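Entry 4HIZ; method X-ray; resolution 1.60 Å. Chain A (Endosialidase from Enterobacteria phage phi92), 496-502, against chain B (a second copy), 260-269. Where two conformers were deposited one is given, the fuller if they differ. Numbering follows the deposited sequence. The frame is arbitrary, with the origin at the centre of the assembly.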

# COMPACT_ATOMS: atom_id res chain seq x y z
N PRO A 496 -19.75 7.25 6.22
CA PRO A 496 -18.98 7.11 7.47
C PRO A 496 -19.77 6.40 8.59
O PRO A 496 -19.21 6.06 9.65
CB PRO A 496 -18.74 8.57 7.89
CG PRO A 496 -20.00 9.30 7.37
CD PRO A 496 -20.33 8.61 6.06
N TRP A 497 -21.07 6.19 8.36
CA TRP A 497 -21.93 5.50 9.37
C TRP A 497 -21.95 6.22 10.73
O TRP A 497 -21.99 5.59 11.78
CB TRP A 497 -21.57 3.98 9.50
CG TRP A 497 -21.74 3.34 8.16
CD1 TRP A 497 -20.76 2.82 7.35
CD2 TRP A 497 -22.97 3.27 7.41
NE1 TRP A 497 -21.31 2.41 6.16
CE2 TRP A 497 -22.66 2.68 6.16
CE3 TRP A 497 -24.30 3.64 7.68
CZ2 TRP A 497 -23.61 2.49 5.18
CZ3 TRP A 497 -25.25 3.45 6.69
CH2 TRP A 497 -24.91 2.87 5.46
N SER A 498 -21.86 7.55 10.73
CA SER A 498 -22.04 8.28 11.98
C SER A 498 -23.46 8.04 12.49
O SER A 498 -23.68 7.93 13.70
CB SER A 498 -21.81 9.78 11.75
OG SER A 498 -20.45 9.99 11.32
N ILE A 499 -24.42 7.94 11.56
CA ILE A 499 -25.77 7.41 11.86
C ILE A 499 -25.71 5.96 11.40
O ILE A 499 -25.62 5.68 10.20
CB ILE A 499 -26.86 8.16 11.10
CG1 ILE A 499 -26.73 9.68 11.34
CG2 ILE A 499 -28.26 7.66 11.49
CD1 ILE A 499 -26.91 10.10 12.81
N GLY A 500 -25.66 5.05 12.36
CA GLY A 500 -25.25 3.68 12.06
C GLY A 500 -24.38 3.20 13.20
O GLY A 500 -24.60 3.65 14.35
N ASP A 501 -23.40 2.32 12.93
CA ASP A 501 -22.64 1.75 14.03
C ASP A 501 -21.40 2.54 14.40
O ASP A 501 -20.62 2.07 15.25
CB ASP A 501 -22.22 0.28 13.75
CG ASP A 501 -21.24 0.15 12.60
OD1 ASP A 501 -20.77 1.16 12.03
OD2 ASP A 501 -20.91 -1.02 12.29
N ASN A 502 -21.18 3.70 13.76
CA ASN A 502 -19.94 4.43 13.99
C ASN A 502 -20.16 5.88 14.41
O ASN A 502 -19.51 6.80 13.90
CB ASN A 502 -19.02 4.33 12.76
CG ASN A 502 -17.56 4.64 13.10
OD1 ASN A 502 -17.17 4.70 14.28
ND2 ASN A 502 -16.75 4.85 12.06
N TRP B 260 -35.57 13.52 12.28
CA TRP B 260 -34.59 12.75 13.02
C TRP B 260 -33.74 11.92 12.05
O TRP B 260 -33.91 12.03 10.85
CB TRP B 260 -35.29 11.86 14.08
CG TRP B 260 -36.48 11.05 13.60
CD1 TRP B 260 -37.75 11.52 13.36
CD2 TRP B 260 -36.51 9.63 13.37
NE1 TRP B 260 -38.58 10.47 13.00
CE2 TRP B 260 -37.84 9.31 12.97
CE3 TRP B 260 -35.55 8.61 13.43
CZ2 TRP B 260 -38.23 7.99 12.67
CZ3 TRP B 260 -35.94 7.30 13.11
CH2 TRP B 260 -37.27 7.00 12.74
N HIS B 261 -32.84 11.12 12.60
CA HIS B 261 -31.88 10.34 11.78
C HIS B 261 -31.94 8.86 12.15
O HIS B 261 -31.99 8.50 13.33
CB HIS B 261 -30.44 10.82 12.00
CG HIS B 261 -30.23 12.26 11.65
ND1 HIS B 261 -30.25 12.72 10.35
CD2 HIS B 261 -30.01 13.34 12.43
CE1 HIS B 261 -30.04 14.02 10.35
NE2 HIS B 261 -29.90 14.42 11.60
N PHE B 262 -31.91 8.00 11.14
CA PHE B 262 -31.96 6.56 11.35
C PHE B 262 -30.92 5.90 10.48
O PHE B 262 -30.74 6.28 9.34
CB PHE B 262 -33.31 6.05 10.86
CG PHE B 262 -33.46 4.55 10.98
CD1 PHE B 262 -33.79 3.97 12.20
CD2 PHE B 262 -33.23 3.72 9.87
CE1 PHE B 262 -33.89 2.59 12.32
CE2 PHE B 262 -33.33 2.33 10.00
CZ PHE B 262 -33.70 1.78 11.22
N GLY B 263 -30.25 4.89 11.01
CA GLY B 263 -29.33 4.09 10.19
C GLY B 263 -29.47 2.64 10.59
O GLY B 263 -29.68 2.30 11.77
N THR B 264 -29.37 1.75 9.61
CA THR B 264 -29.22 0.36 9.98
C THR B 264 -27.79 0.10 10.41
O THR B 264 -26.88 0.90 10.13
CB THR B 264 -29.53 -0.55 8.79
OG1 THR B 264 -28.64 -0.24 7.71
CG2 THR B 264 -30.94 -0.37 8.31
N ARG B 265 -27.58 -1.02 11.08
CA ARG B 265 -26.23 -1.46 11.38
C ARG B 265 -26.02 -2.83 10.74
O ARG B 265 -26.18 -3.87 11.39
CB ARG B 265 -26.02 -1.51 12.91
CG ARG B 265 -26.07 -0.11 13.58
CD ARG B 265 -25.67 -0.21 15.04
NE ARG B 265 -26.74 -0.75 15.90
CZ ARG B 265 -26.57 -1.69 16.83
NH1 ARG B 265 -25.40 -2.29 17.02
NH2 ARG B 265 -27.61 -2.04 17.61
N PHE B 266 -25.70 -2.82 9.44
CA PHE B 266 -25.61 -4.08 8.67
C PHE B 266 -24.68 -5.06 9.35
O PHE B 266 -25.00 -6.26 9.50
CB PHE B 266 -25.10 -3.71 7.27
CG PHE B 266 -24.70 -4.88 6.42
CD1 PHE B 266 -25.63 -5.52 5.61
CD2 PHE B 266 -23.38 -5.27 6.37
CE1 PHE B 266 -25.21 -6.59 4.77
CE2 PHE B 266 -22.94 -6.32 5.55
CZ PHE B 266 -23.84 -6.99 4.73
N TRP B 267 -23.52 -4.54 9.79
CA TRP B 267 -22.46 -5.42 10.30
C TRP B 267 -22.74 -5.96 11.71
O TRP B 267 -22.08 -6.91 12.16
CB TRP B 267 -21.07 -4.73 10.24
CG TRP B 267 -20.65 -4.43 8.83
CD1 TRP B 267 -19.94 -5.25 8.01
CD2 TRP B 267 -20.89 -3.22 8.10
NE1 TRP B 267 -19.73 -4.63 6.79
CE2 TRP B 267 -20.28 -3.37 6.83
CE3 TRP B 267 -21.55 -2.02 8.39
CZ2 TRP B 267 -20.35 -2.39 5.84
CZ3 TRP B 267 -21.60 -1.02 7.41
CH2 TRP B 267 -21.00 -1.22 6.15
N ASP B 268 -23.72 -5.37 12.39
CA ASP B 268 -24.11 -5.83 13.71
C ASP B 268 -25.41 -6.64 13.68
O ASP B 268 -25.87 -7.04 14.73
CB ASP B 268 -24.34 -4.64 14.66
CG ASP B 268 -23.05 -3.86 14.95
OD1 ASP B 268 -21.94 -4.46 14.82
OD2 ASP B 268 -23.13 -2.65 15.31
N SER B 269 -26.01 -6.83 12.51
CA SER B 269 -27.28 -7.57 12.42
C SER B 269 -27.00 -9.03 12.15
O SER B 269 -26.25 -9.37 11.22
CB SER B 269 -28.16 -7.02 11.29
OG SER B 269 -28.52 -5.66 11.54
O HOH W 1 -23.10 -2.09 11.35
O HOH W 2 -19.91 -3.03 13.65

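No direct hydrogen bond joins the two stretches. The 461 Å² buried between them, summed over both sides, is secured by apolar packing, an aromatic pair and two bridging waters, and the backbones come closest, CA to CA, at G500(A) and G263(B), 4.5 Å apart.

Apolar packing begins with I499(A), which gives up more area to the contact than any other residue. Its CA-to-CB bond points toward chain B, and with both chi angles in m the branched side chain lies along the strand that includes H261(B) and F262(B). CG2 of I499(A) sits 3.3 Å from the carbonyl carbon C of F262(B) and 3.4 Å from N of G263(B), while its CD1 reaches CB of H261(B) at 3.7 Å. I499(A) is buried in the assembly, and isoleucine suits the place because its apolar branches pack against the strand with no polar group to satisfy. F262(B) and T264(B) direct their CA-to-CB bonds away, so they meet chain A chiefly through their backbone.

G263(B) makes this close approach possible. A CB there would point toward chain A and fall 2.5 Å from O of I499(A), a clash, and 3.0 Å from N of G500(A). G500(A) is required for reasons within its own chain: at phi/psi of 140/-149 a CB would be jammed against the preceding carbonyl oxygen, and it would also be crowded by CE3 of W497(A) at 3.0 Å. CA of G500(A) lies 3.8 Å from O of T264(B).

The aromatic contact pairs W497(A) with W267(B), both with chi1 in m and CA-to-CB bonds directed toward the partner stretch. The edge of W267(B) is turned to the face of W497(A) in an offset arrangement: the planes meet at 68°, and the centroids of the W497(A) five-membered ring and the W267(B) six-membered ring are 5.2 Å apart. NE1 of W497(A) approaches CH2 of W267(B) to 3.6 Å, and CD1 of W497(A) lies 3.9 Å from CZ3 of W267(B). Two broad indole rings suit this position because each offers a large flat surface and edge for packing; NE1 of W267(B) is hydrogen-bonded elsewhere in the structure.

The polar part centres on D501(A). Its CB packs 3.7 Å from CD of R265(B), using the aliphatic portion of the arginine, whose NH1 forms a salt bridge with OD2 of D268(B) at 2.9 Å. This bridge within chain B partly offsets the negative charge that D268(B) brings near D501(A), where the two OD2 atoms are 4.1 Å apart.

Water completes the link between the acidic residues. Water 2 donates to OD2 of D501(A) at 2.6 Å and to OD1 of D268(B) at 2.7 Å, so two carboxylates that cannot bond to each other without a proton share one donor. Water 1 accepts from the backbone N of W267(B) at 2.9 Å and donates a weak hydrogen bond to OD2 of D501(A) at 2.6 Å. Within chain A, N of N502(A) bonds to O of W497(A) at 2.9 Å, closing the turn that carries I499(A) and G500(A) to the interface.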